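Local coordinates for protein glutamate--cysteine ligase GshA (Methylobacillus flagellatus KT, PDB 3K1T) that is a putative glutamate--cysteine ligase that probably joins glutamate and cysteine into gamma-glutamylcysteine, at residues Val282-Met294 and Lys308-Leu320. Numbering follows the deposited sequence. Where two conformers were deposited one is given.
Sequences VKADAGTYGMGIM and KQRNKMSVVKEGL
M313, near the end of helix 307-314, and V315, just beyond it, pack on one face of a beta hairpin, strands 280-285 and 291-296, at the margin of a four-stranded antiparallel sheet: a worked example of how a helix lies close against a strand where glycine gives way. The axes of 291-294 and 308-314 approach to 6.7 Å because G292 has no side chain; its CA sits 3.4 Å from K312 O in a CA-H...O contact. Here the packing is tight. The selenium of M313 lies over the G292 carbonyl carbon and against CG of M294, the two selenomethionine chains crossing at about a right angle. Bends at chi2 (-48°) and chi3 fold M313 back, which brings its CE to 3.7 Å from CG1 of V282, whose side chain also touches V325 on strand 324-329.

After the helix V315 takes a positive phi and turns its isopropyl group into the hairpin. With CG1 anti to the backbone N (chi1 -175°), that methyl meets Y289 O at 3.4 Å, while CG2 lies by G292 N and A286 CB. Shortening this residue to an alanine strips both methyls away and is likely to open a gap against the hairpin backbone, beside G290 C and G292 N.

Toward solvent the contact loosens. The exposed Y289 ring rests obliquely on CG2 of V316, and beyond it the carboxylate of E318 comes no nearer than 4.2 Å, from its CD to Y289 CE1. At the other exposed margin K312, bent at chi3, sends NZ to I293 O, a 2.8 Å hydrogen bond whose donor is tilted 18° from the carbonyl plane.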
loop_
_atom_site.group_PDB
_atom_site.type_symbol
_atom_site.label_atom_id
_atom_site.label_comp_id
_atom_site.label_asym_id
_atom_site.label_seq_id
_atom_site.Cartn_x
_atom_site.Cartn_y
_atom_site.Cartn_z
ATOM N N VAL A 282 -4.834 5.369 -37.693
ATOM C CA VAL A 282 -3.626 5.137 -38.496
ATOM C C VAL A 282 -2.465 5.870 -37.842
ATOM O O VAL A 282 -2.478 7.105 -37.720
ATOM C CB VAL A 282 -3.808 5.592 -39.955
ATOM C CG1 VAL A 282 -2.582 5.199 -40.818
ATOM C CG2 VAL A 282 -5.123 5.020 -40.560
ATOM N N LYS A 283 -1.478 5.094 -37.391
ATOM C CA LYS A 283 -0.316 5.625 -36.668
ATOM C C LYS A 283 0.967 5.430 -37.523
ATOM O O LYS A 283 1.389 4.299 -37.719
ATOM C CB LYS A 283 -0.145 4.905 -35.325
ATOM C CG LYS A 283 -1.407 4.843 -34.396
ATOM C CD LYS A 283 -1.353 3.613 -33.398
ATOM C CE LYS A 283 -2.501 3.598 -32.342
ATOM N NZ LYS A 283 -2.124 4.439 -31.096
ATOM N N ALA A 284 1.562 6.520 -38.015
ATOM C CA ALA A 284 2.806 6.446 -38.800
ATOM C C ALA A 284 3.955 6.678 -37.815
ATOM O O ALA A 284 4.075 7.785 -37.280
ATOM C CB ALA A 284 2.823 7.505 -39.899
ATOM N N ASP A 285 4.750 5.649 -37.552
ATOM C CA ASP A 285 5.863 5.725 -36.592
ATOM C C ASP A 285 7.187 6.084 -37.287
ATOM O O ASP A 285 7.675 5.311 -38.100
ATOM C CB ASP A 285 6.056 4.394 -35.894
ATOM C CG ASP A 285 7.237 4.418 -34.884
ATOM O OD1 ASP A 285 7.598 5.500 -34.381
ATOM O OD2 ASP A 285 7.779 3.338 -34.602
ATOM N N ALA A 286 7.710 7.264 -36.980
ATOM C CA ALA A 286 8.986 7.732 -37.514
ATOM C C ALA A 286 10.077 7.736 -36.429
ATOM O O ALA A 286 11.039 8.496 -36.497
ATOM C CB ALA A 286 8.838 9.102 -38.189
ATOM N N GLY A 287 9.964 6.854 -35.446
ATOM C CA GLY A 287 11.058 6.667 -34.494
ATOM C C GLY A 287 11.335 7.933 -33.705
ATOM O O GLY A 287 10.423 8.538 -33.148
ATOM N N THR A 288 12.605 8.354 -33.674
ATOM C CA THR A 288 13.002 9.569 -32.951
ATOM C C THR A 288 12.346 10.819 -33.511
ATOM O O THR A 288 12.257 11.829 -32.817
ATOM C CB THR A 288 14.551 9.782 -32.983
ATOM O OG1 THR A 288 15.025 9.891 -34.354
ATOM C CG2 THR A 288 15.258 8.631 -32.270
ATOM N N TYR A 289 11.915 10.776 -34.776
ATOM C CA TYR A 289 11.353 11.951 -35.449
ATOM C C TYR A 289 9.899 12.241 -35.024
ATOM O O TYR A 289 9.413 13.347 -35.253
ATOM C CB TYR A 289 11.410 11.773 -36.984
ATOM C CG TYR A 289 12.845 11.780 -37.506
ATOM C CD1 TYR A 289 13.463 12.976 -37.873
ATOM C CD2 TYR A 289 13.568 10.607 -37.616
ATOM C CE1 TYR A 289 14.792 12.994 -38.368
ATOM C CE2 TYR A 289 14.922 10.603 -38.064
ATOM C CZ TYR A 289 15.527 11.801 -38.430
ATOM O OH TYR A 289 16.831 11.812 -38.928
ATOM N N GLY A 290 9.245 11.245 -34.418
ATOM C CA GLY A 290 7.892 11.367 -33.904
ATOM C C GLY A 290 6.913 10.411 -34.585
ATOM O O GLY A 290 7.303 9.435 -35.249
HETATM N N MSE A 291 5.622 10.714 -34.410
HETATM C CA MSE A 291 4.546 9.870 -34.915
HETATM C C MSE A 291 3.442 10.769 -35.491
HETATM O O MSE A 291 3.169 11.832 -34.936
HETATM C CB MSE A 291 4.028 8.977 -33.786
HETATM C CG MSE A 291 2.819 8.125 -34.148
HETATM SE SE MSE A 291 2.365 6.817 -32.748
HETATM C CE MSE A 291 3.506 5.347 -33.379
ATOM N N GLY A 292 2.845 10.357 -36.604
ATOM C CA GLY A 292 1.721 11.085 -37.201
ATOM C C GLY A 292 0.482 10.199 -37.053
ATOM O O GLY A 292 0.571 8.985 -37.254
ATOM N N ILE A 293 -0.646 10.807 -36.685
ATOM C CA ILE A 293 -1.871 10.055 -36.407
ATOM C C ILE A 293 -3.066 10.665 -37.144
ATOM O O ILE A 293 -3.229 11.890 -37.206
ATOM C CB ILE A 293 -2.183 10.034 -34.900
ATOM C CG1 ILE A 293 -1.036 9.399 -34.111
ATOM C CG2 ILE A 293 -3.512 9.297 -34.618
ATOM C CD1 ILE A 293 -1.053 9.775 -32.634
HETATM N N MSE A 294 -3.900 9.805 -37.721
HETATM C CA MSE A 294 -5.188 10.233 -38.307
HETATM C C MSE A 294 -6.210 9.124 -38.078
HETATM O O MSE A 294 -5.835 7.957 -37.905
HETATM C CB MSE A 294 -5.070 10.541 -39.803
HETATM C CG MSE A 294 -4.701 9.379 -40.670
HETATM SE SE MSE A 294 -4.479 9.832 -42.581
HETATM C CE MSE A 294 -6.362 10.256 -43.089
ATOM N N LYS A 308 -1.644 18.814 -46.227
ATOM C CA LYS A 308 -1.491 18.813 -44.775
ATOM C C LYS A 308 -1.441 17.390 -44.207
ATOM O O LYS A 308 -0.625 17.092 -43.323
ATOM C CB LYS A 308 -2.613 19.618 -44.112
ATOM C CG LYS A 308 -2.669 19.453 -42.606
ATOM N N GLN A 309 -2.299 16.516 -44.725
ATOM C CA GLN A 309 -2.323 15.113 -44.292
ATOM C C GLN A 309 -1.024 14.376 -44.669
ATOM O O GLN A 309 -0.502 13.592 -43.890
ATOM C CB GLN A 309 -3.494 14.375 -44.923
ATOM C CG GLN A 309 -4.870 14.755 -44.373
ATOM C CD GLN A 309 -5.980 14.193 -45.235
ATOM O OE1 GLN A 309 -5.942 14.290 -46.468
ATOM N NE2 GLN A 309 -6.956 13.558 -44.591
ATOM N N ARG A 310 -0.523 14.625 -45.865
ATOM C CA ARG A 310 0.746 14.028 -46.312
ATOM C C ARG A 310 1.878 14.436 -45.393
ATOM O O ARG A 310 2.668 13.586 -44.961
ATOM C CB ARG A 310 1.073 14.405 -47.751
ATOM C CG ARG A 310 0.114 13.795 -48.773
ATOM C CD ARG A 310 0.626 13.944 -50.203
ATOM N NE ARG A 310 0.958 15.333 -50.547
ATOM C CZ ARG A 310 0.167 16.181 -51.210
ATOM N NH1 ARG A 310 -1.048 15.826 -51.623
ATOM N NH2 ARG A 310 0.589 17.416 -51.461
ATOM N N ASN A 311 1.936 15.731 -45.067
ATOM C CA ASN A 311 2.955 16.237 -44.132
ATOM C C ASN A 311 2.832 15.651 -42.741
ATOM O O ASN A 311 3.848 15.336 -42.103
ATOM C CB ASN A 311 2.892 17.767 -44.024
ATOM C CG ASN A 311 3.322 18.464 -45.313
ATOM O OD1 ASN A 311 4.074 17.902 -46.104
ATOM N ND2 ASN A 311 2.848 19.698 -45.519
ATOM N N LYS A 312 1.596 15.516 -42.254
ATOM C CA LYS A 312 1.373 14.932 -40.946
ATOM C C LYS A 312 1.820 13.467 -40.881
ATOM O O LYS A 312 2.501 13.028 -39.933
ATOM C CB LYS A 312 -0.125 15.025 -40.556
ATOM C CG LYS A 312 -0.427 14.404 -39.211
ATOM C CD LYS A 312 -1.848 14.737 -38.680
ATOM C CE LYS A 312 -2.932 14.181 -39.558
ATOM N NZ LYS A 312 -4.225 13.992 -38.789
HETATM N N MSE A 313 1.404 12.690 -41.865
HETATM C CA MSE A 313 1.713 11.249 -41.870
HETATM C C MSE A 313 3.203 10.964 -42.200
HETATM O O MSE A 313 3.726 9.949 -41.770
HETATM C CB MSE A 313 0.785 10.532 -42.844
HETATM C CG MSE A 313 -0.684 10.698 -42.451
HETATM SE SE MSE A 313 -1.053 10.324 -40.545
HETATM C CE MSE A 313 -0.926 8.477 -40.997
ATOM N N SER A 314 3.868 11.868 -42.921
ATOM C CA SER A 314 5.329 11.786 -43.123
ATOM C C SER A 314 6.091 12.162 -41.862
ATOM O O SER A 314 7.274 11.825 -41.729
ATOM C CB SER A 314 5.785 12.734 -44.238
ATOM O OG SER A 314 5.223 12.381 -45.481
ATOM N N VAL A 315 5.421 12.909 -40.971
ATOM C CA VAL A 315 5.920 13.291 -39.636
ATOM C C VAL A 315 6.896 14.450 -39.714
ATOM O O VAL A 315 6.722 15.433 -38.993
ATOM C CB VAL A 315 6.513 12.130 -38.781
ATOM C CG1 VAL A 315 6.892 12.637 -37.344
ATOM C CG2 VAL A 315 5.540 10.946 -38.655
ATOM N N VAL A 316 7.914 14.347 -40.557
ATOM C CA VAL A 316 8.877 15.408 -40.723
ATOM C C VAL A 316 9.151 15.653 -42.212
ATOM O O VAL A 316 8.816 14.846 -43.091
ATOM C CB VAL A 316 10.218 15.088 -39.961
ATOM C CG1 VAL A 316 10.041 15.149 -38.394
ATOM C CG2 VAL A 316 10.780 13.721 -40.403
ATOM N N LYS A 317 9.761 16.798 -42.487
ATOM C CA LYS A 317 10.134 17.150 -43.832
ATOM C C LYS A 317 11.284 16.276 -44.358
ATOM O O LYS A 317 11.386 16.073 -45.565
ATOM C CB LYS A 317 10.474 18.651 -43.925
ATOM C CG LYS A 317 9.240 19.556 -43.817
ATOM N N GLU A 318 12.131 15.754 -43.466
ATOM C CA GLU A 318 13.177 14.759 -43.870
ATOM C C GLU A 318 12.467 13.564 -44.484
ATOM O O GLU A 318 11.392 13.133 -43.975
ATOM C CB GLU A 318 13.999 14.267 -42.679
ATOM C CG GLU A 318 15.011 15.246 -42.065
ATOM C CD GLU A 318 14.430 16.173 -41.014
ATOM O OE1 GLU A 318 13.196 16.144 -40.747
ATOM O OE2 GLU A 318 15.219 16.961 -40.460
ATOM N N GLY A 319 13.028 13.011 -45.556
ATOM C CA GLY A 319 12.338 11.933 -46.320
ATOM C C GLY A 319 12.404 10.530 -45.722
ATOM O O GLY A 319 13.422 10.114 -45.145
ATOM N N LEU A 320 11.295 9.799 -45.813
ATOM C CA LEU A 320 11.272 8.352 -45.519
ATOM C C LEU A 320 11.796 7.979 -44.136
ATOM O O LEU A 320 12.622 7.063 -43.978
ATOM C CB LEU A 320 12.018 7.574 -46.608
ATOM C CG LEU A 320 11.654 7.950 -48.048
ATOM C CD1 LEU A 320 12.514 7.121 -49.055
ATOM C CD2 LEU A 320 10.134 7.802 -48.318
#